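Local coordinates for putative Zn-dependent Alcohol Dehydrogenase (Rhodobacter sphaeroides, PDB 3IV6), which binds S-adenosylmethionine in a Rossmann-like alpha/beta domain and is probably a methyltransferase, although it was named as a putative zinc-dependent alcohol dehydrogenase, at residues A[10-13]-A[14-17]; A[18-21]-A[22-26]; A[54-57]-A[58-61]; A[72-76]-A[77-81]; A[118-121]-A[122-125]. All coordinates share one frame; numbering follows the deposited sequence.

Interaction 1: A[10-13]-A[14-17]. With SAM (S-adenosylmethionine), chain E.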
# COMPACT_ATOMS: atom_id res chain seq x y z
N LYS A 10 -6.23 11.70 0.24
CA LYS A 10 -5.80 10.60 1.10
C LYS A 10 -4.43 10.92 1.71
O LYS A 10 -4.16 10.52 2.84
CB LYS A 10 -5.75 9.27 0.37
CG LYS A 10 -7.12 8.75 0.05
CD LYS A 10 -7.07 7.38 -0.60
CE LYS A 10 -8.43 6.74 -0.57
NZ LYS A 10 -8.45 5.32 -0.99
N ALA A 11 -3.60 11.67 0.99
CA ALA A 11 -2.30 12.02 1.55
C ALA A 11 -2.45 12.72 2.91
O ALA A 11 -1.62 12.54 3.80
CB ALA A 11 -1.47 12.84 0.57
N GLU A 12 -3.53 13.47 3.09
CA GLU A 12 -3.83 14.07 4.40
C GLU A 12 -3.88 13.05 5.54
O GLU A 12 -3.50 13.36 6.67
CB GLU A 12 -5.13 14.92 4.38
CG GLU A 12 -4.94 16.36 3.90
CD GLU A 12 -3.61 16.95 4.39
OE1 GLU A 12 -3.53 17.41 5.55
OE2 GLU A 12 -2.62 16.95 3.60
N ALA A 13 -4.33 11.84 5.25
CA ALA A 13 -4.39 10.81 6.27
C ALA A 13 -2.98 10.48 6.78
O ALA A 13 -2.81 10.05 7.91
CB ALA A 13 -5.08 9.56 5.73
N TRP A 14 -1.97 10.66 5.97
CA TRP A 14 -0.66 10.20 6.43
C TRP A 14 0.24 11.30 7.03
O TRP A 14 1.24 11.02 7.70
CB TRP A 14 0.01 9.35 5.35
CG TRP A 14 -0.84 8.19 4.93
CD1 TRP A 14 -1.84 8.20 4.01
CD2 TRP A 14 -0.79 6.84 5.44
NE1 TRP A 14 -2.41 6.95 3.89
CE2 TRP A 14 -1.78 6.10 4.75
CE3 TRP A 14 0.03 6.18 6.37
CZ2 TRP A 14 -1.98 4.73 4.98
CZ3 TRP A 14 -0.18 4.83 6.60
CH2 TRP A 14 -1.18 4.12 5.91
N GLU A 15 -0.15 12.55 6.80
CA GLU A 15 0.35 13.70 7.54
C GLU A 15 0.10 13.54 9.03
O GLU A 15 0.87 14.04 9.86
CB GLU A 15 -0.34 14.95 7.03
CG GLU A 15 -0.11 15.15 5.57
CD GLU A 15 1.36 15.33 5.27
OE1 GLU A 15 1.91 14.51 4.51
OE2 GLU A 15 1.94 16.30 5.82
N LEU A 16 -0.98 12.84 9.35
CA LEU A 16 -1.36 12.51 10.71
C LEU A 16 -0.46 11.51 11.40
O LEU A 16 -0.33 11.55 12.63
CB LEU A 16 -2.75 11.92 10.68
CG LEU A 16 -3.80 12.72 11.43
CD1 LEU A 16 -4.97 11.80 11.61
CD2 LEU A 16 -3.24 13.16 12.77
N ILE A 17 0.14 10.60 10.62
CA ILE A 17 0.79 9.43 11.19
C ILE A 17 2.31 9.56 11.25
O ILE A 17 2.91 9.48 12.32
CB ILE A 17 0.42 8.14 10.43
CG1 ILE A 17 -1.08 7.82 10.57
CG2 ILE A 17 1.25 6.98 10.92
CD1 ILE A 17 -1.61 7.91 11.98
N SAM E . 2.13 1.05 5.51
CA SAM E . 2.04 -0.40 5.44
C SAM E . 3.41 -1.03 5.39
O SAM E . 4.47 -0.38 5.40
OXT SAM E . 3.43 -2.24 5.38
CB SAM E . 1.15 -0.84 4.28
CG SAM E . 0.33 0.27 3.61
SD SAM E . 1.19 1.31 2.38
CE SAM E . 2.92 0.75 2.49
C5' SAM E . 1.12 2.98 3.12
C4' SAM E . 2.18 4.00 2.72
O4' SAM E . 2.06 4.30 1.34
C3' SAM E . 2.03 5.33 3.43
O3' SAM E . 3.33 5.81 3.67
C2' SAM E . 1.38 6.24 2.41
O2' SAM E . 1.83 7.57 2.54
C1' SAM E . 1.84 5.66 1.09
N9 SAM E . 0.80 5.80 0.05
C8 SAM E . -0.53 5.49 0.19
N7 SAM E . -1.16 5.78 -0.98
C5 SAM E . -0.26 6.28 -1.87
C6 SAM E . -0.38 6.72 -3.21
N6 SAM E . -1.55 6.73 -3.86
N1 SAM E . 0.74 7.19 -3.84
C2 SAM E . 1.95 7.22 -3.16
N3 SAM E . 2.08 6.77 -1.86
C4 SAM E . 0.99 6.30 -1.22
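The carbonyl of Lys10 points at the rim of the Trp14 indole, with Lys10 O 3.5 Å from Trp14 CD1 and close to the ring plane. The Lys10 side chain leads elsewhere: NZ pairs with Glu127 and bonds the carbonyls of Lys213 and Arg122. Ala11 O takes two donors, Trp14 N at 2.9 Å and, weakly, Glu15 N at 3.3 Å; this mixture of i+3 and i+4 bonds fits a short, loosely wound helix. From Glu12 the carboxylate reaches over the turn until OE2 is 3.7 Å from CG of Glu15. The two acids do not pair with each other, and Glu15 OE1 has Ser76 OG as its partner. Ala13 sets its methyl CB 3.9 Å from Trp14 CD1, while its O lies beside Leu16 CB.

Trp14 carries CG anti to the carbonyl carbon (chi1 -57°), which lays one indole face along the ribose of S-adenosylmethionine, Trp14 CE3 standing 3.7 Å from SAM C3'. The tryptophan is thus a wall of the cofactor pocket. Trp207 of helix 201-210 meets it edge-to-face and Met79 of helix 77-86 touches it too, so helix 11-15 packs against both helices.

Interaction 2: A[18-21]-A[22-26]. With SAM (S-adenosylmethionine), chain E.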
# COMPACT_ATOMS: atom_id res chain seq x y z
N GLY A 18 2.93 9.79 10.11
CA GLY A 18 4.38 9.87 10.09
C GLY A 18 5.03 8.66 10.73
O GLY A 18 4.46 7.59 10.79
N ASN A 19 6.25 8.85 11.20
CA ASN A 19 6.98 7.77 11.82
C ASN A 19 6.24 6.94 12.88
O ASN A 19 6.70 5.88 13.27
CB ASN A 19 8.34 8.27 12.34
CG ASN A 19 8.24 9.34 13.44
OD1 ASN A 19 7.18 9.52 14.07
ND2 ASN A 19 9.35 10.02 13.70
N GLN A 20 5.10 7.39 13.36
CA GLN A 20 4.35 6.59 14.33
C GLN A 20 4.02 5.21 13.77
O GLN A 20 3.92 4.23 14.50
CB GLN A 20 3.06 7.29 14.74
CG GLN A 20 3.25 8.53 15.55
CD GLN A 20 1.94 9.17 15.89
OE1 GLN A 20 1.26 8.76 16.83
NE2 GLN A 20 1.56 10.18 15.12
N PHE A 21 3.84 5.15 12.46
CA PHE A 21 3.47 3.89 11.84
C PHE A 21 4.45 2.74 12.12
O PHE A 21 4.03 1.60 12.36
CB PHE A 21 3.26 4.03 10.35
CG PHE A 21 2.66 2.80 9.76
CD1 PHE A 21 1.29 2.62 9.77
CD2 PHE A 21 3.47 1.77 9.27
CE1 PHE A 21 0.71 1.48 9.26
CE2 PHE A 21 2.91 0.60 8.77
CZ PHE A 21 1.53 0.46 8.76
N TRP A 22 5.74 3.02 12.09
CA TRP A 22 6.70 1.96 12.35
C TRP A 22 7.34 2.01 13.74
O TRP A 22 8.23 1.21 14.04
CB TRP A 22 7.78 2.02 11.29
CG TRP A 22 8.73 3.23 11.39
CD1 TRP A 22 9.71 3.46 12.34
CD2 TRP A 22 8.82 4.32 10.48
NE1 TRP A 22 10.39 4.62 12.07
CE2 TRP A 22 9.86 5.17 10.93
CE3 TRP A 22 8.12 4.67 9.33
CZ2 TRP A 22 10.19 6.33 10.27
CZ3 TRP A 22 8.47 5.80 8.68
CH2 TRP A 22 9.49 6.63 9.14
N THR A 23 6.93 2.96 14.57
CA THR A 23 7.51 3.11 15.90
C THR A 23 6.55 2.61 16.96
O THR A 23 6.97 2.04 17.97
CB THR A 23 7.90 4.56 16.25
OG1 THR A 23 6.80 5.44 15.95
CG2 THR A 23 9.09 4.99 15.46
N ILE A 24 5.27 2.85 16.73
CA ILE A 24 4.29 2.46 17.72
C ILE A 24 3.07 1.85 17.06
O ILE A 24 2.15 1.40 17.73
CB ILE A 24 3.96 3.61 18.70
CG1 ILE A 24 2.98 4.60 18.09
CG2 ILE A 24 5.22 4.32 19.10
CD1 ILE A 24 2.55 5.68 19.04
N GLY A 25 3.10 1.79 15.73
CA GLY A 25 2.06 1.09 14.99
C GLY A 25 1.94 -0.41 15.23
O GLY A 25 2.86 -1.02 15.79
N ARG A 26 0.82 -1.01 14.82
CA ARG A 26 0.64 -2.47 14.93
C ARG A 26 1.82 -3.20 14.28
O ARG A 26 2.12 -2.97 13.10
CB ARG A 26 -0.67 -2.92 14.30
CG ARG A 26 -0.85 -4.43 14.15
CD ARG A 26 -2.10 -4.73 13.28
NE ARG A 26 -3.20 -3.86 13.71
CZ ARG A 26 -4.24 -3.45 12.98
NH1 ARG A 26 -5.12 -2.64 13.55
NH2 ARG A 26 -4.41 -3.81 11.71
N SAM E . 2.13 1.05 5.51
CA SAM E . 2.04 -0.40 5.44
C SAM E . 3.41 -1.03 5.39
O SAM E . 4.47 -0.38 5.40
OXT SAM E . 3.43 -2.24 5.38
CB SAM E . 1.15 -0.84 4.28
CG SAM E . 0.33 0.27 3.61
SD SAM E . 1.19 1.31 2.38
CE SAM E . 2.92 0.75 2.49
C5' SAM E . 1.12 2.98 3.12
C4' SAM E . 2.18 4.00 2.72
O4' SAM E . 2.06 4.30 1.34
C3' SAM E . 2.03 5.33 3.43
O3' SAM E . 3.33 5.81 3.67
C2' SAM E . 1.38 6.24 2.41
O2' SAM E . 1.83 7.57 2.54
C1' SAM E . 1.84 5.66 1.09
N9 SAM E . 0.80 5.80 0.05
C8 SAM E . -0.53 5.49 0.19
N7 SAM E . -1.16 5.78 -0.98
C5 SAM E . -0.26 6.28 -1.87
C6 SAM E . -0.38 6.72 -3.21
N6 SAM E . -1.55 6.73 -3.86
N1 SAM E . 0.74 7.19 -3.84
C2 SAM E . 1.95 7.22 -3.16
N3 SAM E . 2.08 6.77 -1.86
C4 SAM E . 0.99 6.30 -1.22
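Asn19 O is gripped by three donors from the next turn. The hydroxyl Thr23 OG1 gives the shortest of the three, 2.7 Å to Asn19 O, coming from above the carbonyl plane; the backbone N atoms of Trp22 and Thr23 add two weak, bent bonds. Thr23 can do this because OG1 sits between its backbone N and carbonyl carbon (chi1 49°), turned back toward Asn19 O. Gln20 O is shared in the same way: Ile24 N meets it at 2.9 Å and 163°, with weaker bonds from Thr23 N and Gly25 N. Gly25 CA also makes a CA-H...O contact, 3.3 Å from Phe21 O.

The two aromatic residues go different ways. Trp22 folds back so that one face of its six-membered ring lies over Asn19, a CH-pi contact with Asn19 CA 3.7 Å from the ring centroid, while Asn19 CB is 3.4 Å from Trp22 CZ2. Phe21, with CG anti to the backbone N (chi1 -170°), sends its ring toward the methionine end of S-adenosylmethionine, bringing Phe21 CZ within 3.4 Å of SAM N. His196 meets this ring from the rest of the chain.

Across this turn the acceptors are main-chain carbonyls, of Asn19 and Gln20. Phe21 brings carbon to the ligand's amino group, whose hydrogen bond goes to Ser55, and so probably shapes and screens that end of the pocket.

Interaction 3: A[54-57]-A[58-61]; sequences ASTR and FLIE. With SAM (S-adenosylmethionine), chain E.
The charged contact is a salt bridge along one helical turn: Arg57 NE gives to Glu61 OE1 at 2.8 Å, nearly along the C-O axis of the acid, and NH2 adds a weak bond to the same oxygen. In the ring packing, Arg57 CD rests over one face of Phe58, a CH-pi contact 3.6 Å from the centroid, and the guanidinium runs nearly parallel to the ring (7°), Phe58 CE1 over its face. Replacing the arginine by an alanine would probably cost Glu61 its partner in this turn and uncover that face of Phe58.

Among the backbone bonds, Thr56 O receives Ile60 N at 3.0 Å and Arg57 O receives Glu61 N at 3.2 Å. They start helix 57-65 just past the loop after strand 48-52, the place where class I methyltransferases characteristically hold the cofactor. Apolar contact is made by Thr56 CG2, 3.5 Å from Leu59 CB. Toward the ligand, Ser55 OG accepts from SAM N at 2.7 Å, and Thr56 OG1 stands 3.0 Å from SAM O.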
# COMPACT_ATOMS: atom_id res chain seq x y z
N ALA A 54 6.73 5.21 1.83
CA ALA A 54 7.85 5.61 2.68
C ALA A 54 7.66 5.10 4.11
O ALA A 54 8.53 5.28 4.96
CB ALA A 54 8.01 7.12 2.67
N SER A 55 6.52 4.46 4.36
CA SER A 55 6.21 3.95 5.69
C SER A 55 6.94 2.65 5.97
O SER A 55 7.16 2.29 7.13
CB SER A 55 4.70 3.75 5.84
OG SER A 55 4.26 2.64 5.08
N THR A 56 7.33 1.95 4.91
CA THR A 56 8.00 0.65 5.05
C THR A 56 9.50 0.80 5.30
O THR A 56 10.37 0.34 4.52
CB THR A 56 7.75 -0.28 3.83
OG1 THR A 56 6.50 0.06 3.23
CG2 THR A 56 7.69 -1.72 4.27
N ARG A 57 9.79 1.40 6.46
CA ARG A 57 11.13 1.81 6.82
C ARG A 57 12.16 0.68 6.95
O ARG A 57 13.33 0.90 6.65
CB ARG A 57 11.09 2.66 8.09
CG ARG A 57 12.45 3.09 8.55
CD ARG A 57 12.90 2.26 9.71
NE ARG A 57 14.30 2.50 10.00
CZ ARG A 57 14.75 3.20 11.05
NH1 ARG A 57 13.91 3.71 11.95
NH2 ARG A 57 16.05 3.36 11.20
N PHE A 58 11.74 -0.51 7.38
CA PHE A 58 12.70 -1.58 7.62
C PHE A 58 12.97 -2.38 6.35
O PHE A 58 14.09 -2.80 6.11
CB PHE A 58 12.30 -2.47 8.83
CG PHE A 58 12.14 -1.67 10.09
CD1 PHE A 58 13.23 -1.04 10.66
CD2 PHE A 58 10.89 -1.49 10.67
CE1 PHE A 58 13.09 -0.27 11.80
CE2 PHE A 58 10.74 -0.73 11.80
CZ PHE A 58 11.85 -0.11 12.37
N LEU A 59 11.93 -2.53 5.53
CA LEU A 59 12.12 -3.05 4.18
C LEU A 59 13.08 -2.18 3.38
O LEU A 59 13.98 -2.66 2.72
CB LEU A 59 10.80 -3.14 3.45
CG LEU A 59 11.02 -3.50 1.99
CD1 LEU A 59 11.72 -4.87 1.89
CD2 LEU A 59 9.71 -3.56 1.30
N ILE A 60 12.91 -0.87 3.45
CA ILE A 60 13.78 -0.00 2.70
C ILE A 60 15.22 -0.15 3.20
O ILE A 60 16.16 -0.14 2.42
CB ILE A 60 13.26 1.45 2.77
CG1 ILE A 60 11.98 1.58 1.92
CG2 ILE A 60 14.34 2.45 2.35
CD1 ILE A 60 10.90 2.58 2.50
N GLU A 61 15.38 -0.34 4.50
CA GLU A 61 16.71 -0.38 5.11
C GLU A 61 17.47 -1.68 4.76
O GLU A 61 18.69 -1.65 4.60
CB GLU A 61 16.59 -0.16 6.61
CG GLU A 61 17.88 0.01 7.37
CD GLU A 61 17.61 0.45 8.82
OE1 GLU A 61 16.45 0.89 9.11
OE2 GLU A 61 18.54 0.38 9.65
N SAM E . 2.13 1.05 5.51
CA SAM E . 2.04 -0.40 5.44
C SAM E . 3.41 -1.03 5.39
O SAM E . 4.47 -0.38 5.40
OXT SAM E . 3.43 -2.24 5.38
CB SAM E . 1.15 -0.84 4.28
CG SAM E . 0.33 0.27 3.61
SD SAM E . 1.19 1.31 2.38
CE SAM E . 2.92 0.75 2.49
C5' SAM E . 1.12 2.98 3.12
C4' SAM E . 2.18 4.00 2.72
O4' SAM E . 2.06 4.30 1.34
C3' SAM E . 2.03 5.33 3.43
O3' SAM E . 3.33 5.81 3.67
C2' SAM E . 1.38 6.24 2.41
O2' SAM E . 1.83 7.57 2.54
C1' SAM E . 1.84 5.66 1.09
N9 SAM E . 0.80 5.80 0.05
C8 SAM E . -0.53 5.49 0.19
N7 SAM E . -1.16 5.78 -0.98
C5 SAM E . -0.26 6.28 -1.87
C6 SAM E . -0.38 6.72 -3.21
N6 SAM E . -1.55 6.73 -3.86
N1 SAM E . 0.74 7.19 -3.84
C2 SAM E . 1.95 7.22 -3.16
N3 SAM E . 2.08 6.77 -1.86
C4 SAM E . 0.99 6.30 -1.22

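Interaction 4: A[72-76]-A[77-81]. With SAM (S-adenosylmethionine), chain E.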
# COMPACT_ATOMS: atom_id res chain seq x y z
N VAL A 72 12.61 5.83 -2.95
CA VAL A 72 11.31 5.67 -2.31
C VAL A 72 10.33 6.70 -2.84
O VAL A 72 10.68 7.87 -2.98
CB VAL A 72 11.39 5.88 -0.79
CG1 VAL A 72 10.00 5.76 -0.14
CG2 VAL A 72 12.43 4.93 -0.17
N PHE A 73 9.10 6.26 -3.13
CA PHE A 73 8.02 7.13 -3.56
C PHE A 73 6.91 7.13 -2.53
O PHE A 73 6.56 6.09 -1.98
CB PHE A 73 7.46 6.67 -4.89
CG PHE A 73 8.46 6.76 -6.01
CD1 PHE A 73 8.99 8.00 -6.38
CD2 PHE A 73 8.87 5.62 -6.72
CE1 PHE A 73 9.89 8.11 -7.41
CE2 PHE A 73 9.81 5.71 -7.77
CZ PHE A 73 10.31 6.96 -8.11
N ASP A 74 6.37 8.30 -2.25
CA ASP A 74 5.25 8.42 -1.32
C ASP A 74 4.48 9.70 -1.61
O ASP A 74 5.07 10.72 -2.03
CB ASP A 74 5.76 8.44 0.13
CG ASP A 74 4.70 8.03 1.13
OD1 ASP A 74 3.74 8.82 1.34
OD2 ASP A 74 4.82 6.91 1.68
N PHE A 75 3.16 9.67 -1.40
CA PHE A 75 2.35 10.84 -1.71
C PHE A 75 2.14 11.81 -0.54
O PHE A 75 1.35 12.74 -0.62
CB PHE A 75 1.04 10.45 -2.39
CG PHE A 75 0.03 9.87 -1.47
CD1 PHE A 75 0.40 9.47 -0.18
CD2 PHE A 75 -1.28 9.72 -1.87
CE1 PHE A 75 -0.54 8.93 0.70
CE2 PHE A 75 -2.20 9.18 -1.00
CZ PHE A 75 -1.82 8.78 0.29
N SER A 76 2.88 11.60 0.53
CA SER A 76 2.78 12.39 1.76
C SER A 76 4.10 13.07 2.17
O SER A 76 5.14 12.43 2.22
CB SER A 76 2.26 11.52 2.91
OG SER A 76 2.80 11.94 4.15
N GLN A 77 4.06 14.36 2.46
CA GLN A 77 5.32 15.03 2.75
C GLN A 77 5.93 14.63 4.08
O GLN A 77 7.15 14.57 4.20
CB GLN A 77 5.14 16.53 2.72
CG GLN A 77 6.46 17.25 2.84
CD GLN A 77 7.39 16.95 1.68
OE1 GLN A 77 7.02 17.11 0.51
NE2 GLN A 77 8.60 16.52 2.00
N ARG A 78 5.09 14.38 5.09
CA ARG A 78 5.58 14.06 6.42
C ARG A 78 6.26 12.69 6.42
O ARG A 78 7.29 12.48 7.07
CB ARG A 78 4.47 14.10 7.47
CG ARG A 78 5.04 14.01 8.89
CD ARG A 78 4.00 13.75 9.92
NE ARG A 78 4.57 13.19 11.15
CZ ARG A 78 3.89 13.01 12.29
NH1 ARG A 78 2.60 13.37 12.37
NH2 ARG A 78 4.49 12.47 13.36
N MSE A 79 5.65 11.77 5.68
CA MSE A 79 6.17 10.43 5.51
C MSE A 79 7.56 10.47 4.92
O MSE A 79 8.49 9.94 5.53
CB MSE A 79 5.22 9.57 4.69
CG MSE A 79 4.13 8.99 5.58
SE MSE A 79 4.85 7.80 7.00
CE MSE A 79 3.10 7.22 7.66
N CYS A 80 7.71 11.14 3.79
CA CYS A 80 9.04 11.39 3.23
C CYS A 80 10.01 12.01 4.23
O CYS A 80 11.18 11.65 4.28
CB CYS A 80 9.00 12.26 1.96
SG CYS A 80 7.96 11.61 0.62
N ASP A 81 9.52 12.94 5.03
CA ASP A 81 10.41 13.74 5.86
C ASP A 81 10.91 12.93 7.04
O ASP A 81 12.12 12.93 7.32
CB ASP A 81 9.74 15.05 6.31
CG ASP A 81 9.70 16.12 5.20
OD1 ASP A 81 10.37 15.93 4.16
OD2 ASP A 81 9.01 17.16 5.37
N SAM E . 2.13 1.05 5.51
CA SAM E . 2.04 -0.40 5.44
C SAM E . 3.41 -1.03 5.39
O SAM E . 4.47 -0.38 5.40
OXT SAM E . 3.43 -2.24 5.38
CB SAM E . 1.15 -0.84 4.28
CG SAM E . 0.33 0.27 3.61
SD SAM E . 1.19 1.31 2.38
CE SAM E . 2.92 0.75 2.49
C5' SAM E . 1.12 2.98 3.12
C4' SAM E . 2.18 4.00 2.72
O4' SAM E . 2.06 4.30 1.34
C3' SAM E . 2.03 5.33 3.43
O3' SAM E . 3.33 5.81 3.67
C2' SAM E . 1.38 6.24 2.41
O2' SAM E . 1.83 7.57 2.54
C1' SAM E . 1.84 5.66 1.09
N9 SAM E . 0.80 5.80 0.05
C8 SAM E . -0.53 5.49 0.19
N7 SAM E . -1.16 5.78 -0.98
C5 SAM E . -0.26 6.28 -1.87
C6 SAM E . -0.38 6.72 -3.21
N6 SAM E . -1.55 6.73 -3.86
N1 SAM E . 0.74 7.19 -3.84
C2 SAM E . 1.95 7.22 -3.16
N3 SAM E . 2.08 6.77 -1.86
C4 SAM E . 0.99 6.30 -1.22
O HOH W 1 1.61 15.67 0.55
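Asp74, whose OD1 lies 3.7 Å from Met79 CB across the contact, clasps the ribose of S-adenosylmethionine with both oxygens. SAM O2' gives to Asp74 OD1 at 2.6 Å and SAM O3' to Asp74 OD2 at 2.7 Å. An acid at the end of the second strand, gripping the ribose diol, is a hallmark of the Rossmann-like methyltransferase fold; here it closes strand 69-74, the first strand of the beta-alpha-beta unit with helix 77-86 and strand 93-96. Next to it, Phe75 lays one ring face over the adenine, its CD1 3.4 Å from SAM C4, while Met79, modelled as selenomethionine, borders the ribose.

The second shell sets the acid. Ser76 N gives to Asp74 OD1 at 3.0 Å through the anti lone pair, closing an Asx turn, and Ala54 N holds OD2. Ser76 is also the N-cap: its OG, bonded to Glu15 as well, accepts from Met79 N at 3.2 Å and 164°. One step on, Cys80 N reaches Ser76 O in an almost straight bond. A water joins Phe75 O to Gln77 N, weakly at the latter. Farther out, the Gln77 chain bends at chi2 (62°), and NE2 meets Asp81 OD1 at 2.9 Å from above the carboxylate plane.

Interaction 5: A[118-121]-A[122-125]; sequences RLIN and RFTT. With SAM (S-adenosylmethionine), chain E.
Leu119 to Phe123 form a buried 3-10 turn in the loop between strand 113-117, the fourth parallel strand of the Rossmann-like domain, and helix 125-139. Its backbone shows the i+3 pattern: Arg122 N gives to Leu119 O at 3.0 Å, Phe123 N to Ile120 O at 3.1 Å. The turn also folds the Phe123 ring back, so that Leu119 O lies over the centre of one face. Leu119 CG packs 3.7 Å from Phe123 CZ, and Leu119 CD1 goes on to SAM C8 at 3.6 Å.

Arg122 bends at chi2 (-34°) and again at chi3, which brings its guanidinium over Asn121, with CZ 3.6 Å from Asn121 CB. Its charged end is tied to other parts of the chain, NH1 salt-bridged to Glu214 and NH2 hydrogen-bonded to Tyr153 OH. A leucine in its place would probably cost Glu214 this salt bridge and Tyr153 OH a donor, and bare the side of Asn121 that the guanidinium covers. Asn121 itself is held through OD1 by Lys149 N.

The loop lines the ligand from methionine side chain to adenine: Arg118 O lies 3.4 Å from SAM CG, and the edge of Phe123 meets the adenine amino group, CE1 3.6 Å from SAM N6.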
# COMPACT_ATOMS: atom_id res chain seq x y z
N ARG A 118 1.22 -4.19 0.94
CA ARG A 118 -0.16 -3.92 1.35
C ARG A 118 -0.63 -2.49 1.03
O ARG A 118 -1.51 -1.91 1.69
CB ARG A 118 -0.36 -4.28 2.81
CG ARG A 118 -0.52 -5.77 3.03
CD ARG A 118 -0.51 -6.17 4.51
NE ARG A 118 0.81 -6.23 5.13
CZ ARG A 118 1.01 -6.46 6.44
NH1 ARG A 118 -0.05 -6.63 7.21
NH2 ARG A 118 2.23 -6.51 6.98
N LEU A 119 -0.05 -1.94 -0.03
CA LEU A 119 -0.37 -0.59 -0.49
C LEU A 119 -1.67 -0.62 -1.28
O LEU A 119 -2.42 0.34 -1.31
CB LEU A 119 0.75 -0.13 -1.40
CG LEU A 119 0.45 1.09 -2.24
CD1 LEU A 119 0.20 2.28 -1.33
CD2 LEU A 119 1.59 1.34 -3.22
N ILE A 120 -1.94 -1.74 -1.92
CA ILE A 120 -3.11 -1.90 -2.75
C ILE A 120 -4.36 -1.89 -1.87
O ILE A 120 -5.45 -1.59 -2.33
CB ILE A 120 -2.99 -3.20 -3.62
CG1 ILE A 120 -2.11 -2.96 -4.85
CG2 ILE A 120 -4.37 -3.69 -4.13
CD1 ILE A 120 -1.44 -4.21 -5.29
N ASN A 121 -4.18 -2.20 -0.59
CA ASN A 121 -5.29 -2.26 0.33
C ASN A 121 -5.75 -0.82 0.65
O ASN A 121 -6.85 -0.59 1.15
CB ASN A 121 -4.84 -3.00 1.60
CG ASN A 121 -4.78 -4.52 1.41
OD1 ASN A 121 -3.69 -5.12 1.36
ND2 ASN A 121 -5.94 -5.14 1.33
N ARG A 122 -4.88 0.15 0.34
CA ARG A 122 -5.18 1.55 0.54
C ARG A 122 -5.88 2.15 -0.65
O ARG A 122 -6.06 3.38 -0.71
CB ARG A 122 -3.90 2.35 0.84
CG ARG A 122 -3.24 2.02 2.18
CD ARG A 122 -4.29 1.67 3.24
NE ARG A 122 -3.90 0.45 3.93
CZ ARG A 122 -4.71 -0.56 4.23
NH1 ARG A 122 -5.98 -0.53 3.92
NH2 ARG A 122 -4.21 -1.62 4.84
N PHE A 123 -6.30 1.30 -1.59
CA PHE A 123 -7.01 1.75 -2.78
C PHE A 123 -8.45 1.24 -2.92
O PHE A 123 -8.86 0.23 -2.34
CB PHE A 123 -6.26 1.37 -4.07
CG PHE A 123 -4.83 1.85 -4.12
CD1 PHE A 123 -4.48 3.13 -3.65
CD2 PHE A 123 -3.84 1.04 -4.67
CE1 PHE A 123 -3.19 3.58 -3.68
CE2 PHE A 123 -2.51 1.50 -4.72
CZ PHE A 123 -2.19 2.80 -4.20
N THR A 124 -9.21 1.99 -3.71
CA THR A 124 -10.43 1.49 -4.31
C THR A 124 -10.00 0.68 -5.51
O THR A 124 -8.81 0.66 -5.86
CB THR A 124 -11.32 2.62 -4.82
OG1 THR A 124 -10.64 3.37 -5.83
CG2 THR A 124 -11.81 3.50 -3.67
N THR A 125 -10.94 0.00 -6.15
CA THR A 125 -10.61 -0.82 -7.31
C THR A 125 -10.06 -0.01 -8.50
O THR A 125 -9.02 -0.37 -9.03
CB THR A 125 -11.81 -1.63 -7.73
OG1 THR A 125 -12.32 -2.30 -6.58
CG2 THR A 125 -11.40 -2.66 -8.76
N SAM E . 2.13 1.05 5.51
CA SAM E . 2.04 -0.40 5.44
C SAM E . 3.41 -1.03 5.39
O SAM E . 4.47 -0.38 5.40
OXT SAM E . 3.43 -2.24 5.38
CB SAM E . 1.15 -0.84 4.28
CG SAM E . 0.33 0.27 3.61
SD SAM E . 1.19 1.31 2.38
CE SAM E . 2.92 0.75 2.49
C5' SAM E . 1.12 2.98 3.12
C4' SAM E . 2.18 4.00 2.72
O4' SAM E . 2.06 4.30 1.34
C3' SAM E . 2.03 5.33 3.43
O3' SAM E . 3.33 5.81 3.67
C2' SAM E . 1.38 6.24 2.41
O2' SAM E . 1.83 7.57 2.54
C1' SAM E . 1.84 5.66 1.09
N9 SAM E . 0.80 5.80 0.05
C8 SAM E . -0.53 5.49 0.19
N7 SAM E . -1.16 5.78 -0.98
C5 SAM E . -0.26 6.28 -1.87
C6 SAM E . -0.38 6.72 -3.21
N6 SAM E . -1.55 6.73 -3.86
N1 SAM E . 0.74 7.19 -3.84
C2 SAM E . 1.95 7.22 -3.16
N3 SAM E . 2.08 6.77 -1.86
C4 SAM E . 0.99 6.30 -1.22

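In the fold
All five contacts are local turns set in series along the chain; none nests in or crosses another, and all touch S-adenosylmethionine. Interaction 1 runs into interaction 2: two short helices, 11-15 and 20-23, joined by a brief loop, form an N-terminal cover, meeting at Trp14 and Phe21. Interaction 3 follows strand 48-52, and Trp22 of the cover packs on it. Interaction 4, after strand 69-74, ties to interaction 3 through Ala54 N and Asp74 OD2 and to interaction 1 through Arg78 NH1 and Glu15 O. Interaction 5, beyond strand 113-117, joins interaction 1 through Lys10 NZ and Arg122 O, with Trp14 packing on Arg122, but does not touch interactions 2, 3 or 4.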